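PDB 2Y1V: CELL WALL surface anchor family protein from Streptococcus pneumoniae, which forms the backbone of the pneumococcal pilus as its major pilin, RrgB, whose subunits polymerise into the fibre. Local coordinates for residues 212-217 with 303-308. Numbering follows the deposited sequence.
Sequences SDRMTE and GNTPKP. With NI (nickel (II) ion), chain F.
Arg214 crosses Thr305 and Lys307 obliquely, and its aliphatic base fills the middle of this contact. Its CG meets the methyl CG2 of Thr305 at 3.7 Å. Its CB sits 3.5 Å from the carbonyl O of Pro306. The arginine chain bends at chi2 (-62°), which brings NE to 3.7 Å from Lys307 CE. That methylene lies over one face of the guanidinium. In the guanidinium plane, NH1 hydrogen-bonds Asp213 O (3.0 Å) from above the carbonyl plane, and NH1 also forms a salt bridge with Asp250 OD1. Arg214 NH2 and Lys307 NZ are 4.4 Å apart. Asp250 probably offsets this closeness of like charges, and Lys307 NZ is held by Thr305 O (2.9 Å) and by Tyr387 O. Thr305 CG2 also touches Ser212 OG, while Thr305 OG1 hydrogen-bonds Thr293 OG1. Packing is looser beyond Arg214. Pro308 CD comes only to 4.1 Å from Arg214 CB, and the partly exposed Glu217 takes no part and binds nickel through OE2. The touching parts, 212-215 and 304-308, run nearly parallel, 9° apart, without direct hydrogen bonds between them. This is side-chain packing of an extended linker, on its way to strand 317-325, against the antiparallel strand pair 208-214 and 288-297 of a Cna-B-like pilin domain.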
# COMPACT_ATOMS: atom_id res chain seq x y z
N SER A 212 -3.83 4.46 3.94
CA SER A 212 -2.60 3.91 4.47
C SER A 212 -1.76 3.43 3.30
O SER A 212 -2.27 2.70 2.44
CB SER A 212 -2.97 2.72 5.36
OG SER A 212 -1.99 2.47 6.32
N ASP A 213 -0.50 3.86 3.24
CA ASP A 213 0.43 3.42 2.17
C ASP A 213 1.75 2.87 2.71
O ASP A 213 2.32 3.42 3.65
CB ASP A 213 0.72 4.54 1.16
CG ASP A 213 1.38 4.01 -0.14
OD1 ASP A 213 1.75 2.81 -0.17
OD2 ASP A 213 1.52 4.77 -1.12
N ARG A 214 2.22 1.78 2.11
CA ARG A 214 3.49 1.20 2.51
C ARG A 214 4.28 0.77 1.30
O ARG A 214 3.74 0.15 0.38
CB ARG A 214 3.35 0.02 3.49
CG ARG A 214 2.94 0.36 4.93
CD ARG A 214 3.98 1.26 5.65
NE ARG A 214 3.64 1.47 7.06
CZ ARG A 214 2.70 2.30 7.49
NH1 ARG A 214 2.00 3.03 6.61
NH2 ARG A 214 2.44 2.41 8.79
N MSE A 215 5.57 1.05 1.34
CA MSE A 215 6.40 0.98 0.17
C MSE A 215 7.51 -0.04 0.37
O MSE A 215 8.01 -0.20 1.49
CB MSE A 215 7.01 2.34 -0.03
CG MSE A 215 6.64 3.00 -1.30
SE MSE A 215 6.98 4.89 -1.05
CE MSE A 215 5.15 5.55 -0.79
N THR A 216 7.87 -0.72 -0.72
CA THR A 216 9.03 -1.59 -0.73
C THR A 216 10.28 -0.70 -0.56
O THR A 216 10.25 0.51 -0.90
CB THR A 216 9.11 -2.48 -2.01
OG1 THR A 216 9.30 -1.66 -3.16
CG2 THR A 216 7.85 -3.32 -2.19
N GLU A 217 11.35 -1.30 -0.05
CA GLU A 217 12.57 -0.62 0.43
C GLU A 217 13.22 0.33 -0.56
O GLU A 217 13.76 1.36 -0.16
CB GLU A 217 13.61 -1.66 0.89
CG GLU A 217 14.39 -2.31 -0.28
CD GLU A 217 15.07 -3.65 0.05
OE1 GLU A 217 15.38 -3.89 1.24
OE2 GLU A 217 15.30 -4.45 -0.89
N GLY A 303 -8.53 -1.36 10.53
CA GLY A 303 -7.77 -1.95 9.45
C GLY A 303 -6.84 -0.94 8.83
O GLY A 303 -7.04 0.27 8.96
N ASN A 304 -5.81 -1.44 8.16
CA ASN A 304 -4.79 -0.60 7.54
C ASN A 304 -4.18 -1.43 6.44
O ASN A 304 -4.76 -2.42 6.05
CB ASN A 304 -3.72 -0.18 8.56
CG ASN A 304 -3.19 -1.35 9.41
OD1 ASN A 304 -3.02 -2.47 8.92
ND2 ASN A 304 -2.91 -1.07 10.67
N THR A 305 -3.02 -1.06 5.95
CA THR A 305 -2.49 -1.72 4.76
C THR A 305 -1.36 -2.65 5.13
O THR A 305 -0.72 -2.46 6.15
CB THR A 305 -1.99 -0.67 3.76
OG1 THR A 305 -1.97 -1.22 2.43
CG2 THR A 305 -0.60 -0.17 4.15
N PRO A 306 -1.12 -3.69 4.31
CA PRO A 306 -0.05 -4.62 4.67
C PRO A 306 1.33 -3.99 4.70
O PRO A 306 1.59 -3.00 4.01
CB PRO A 306 -0.11 -5.68 3.57
CG PRO A 306 -1.26 -5.34 2.69
CD PRO A 306 -2.02 -4.21 3.27
N LYS A 307 2.22 -4.58 5.50
CA LYS A 307 3.61 -4.17 5.54
C LYS A 307 4.48 -5.25 4.90
O LYS A 307 4.62 -6.35 5.45
CB LYS A 307 4.06 -3.96 6.99
CG LYS A 307 3.56 -2.69 7.67
CD LYS A 307 2.10 -2.75 8.06
CE LYS A 307 1.49 -1.34 8.11
NZ LYS A 307 0.12 -1.30 8.70
N PRO A 308 5.10 -4.94 3.76
CA PRO A 308 5.99 -5.90 3.15
C PRO A 308 7.10 -6.31 4.10
O PRO A 308 7.49 -5.54 4.97
CB PRO A 308 6.60 -5.13 1.98
CG PRO A 308 5.71 -3.96 1.77
CD PRO A 308 5.16 -3.63 3.11
NI NI F . 15.11 -4.98 -2.67
O HOH W 1 12.69 -4.13 -2.48
O HOH W 2 14.97 -2.56 -3.20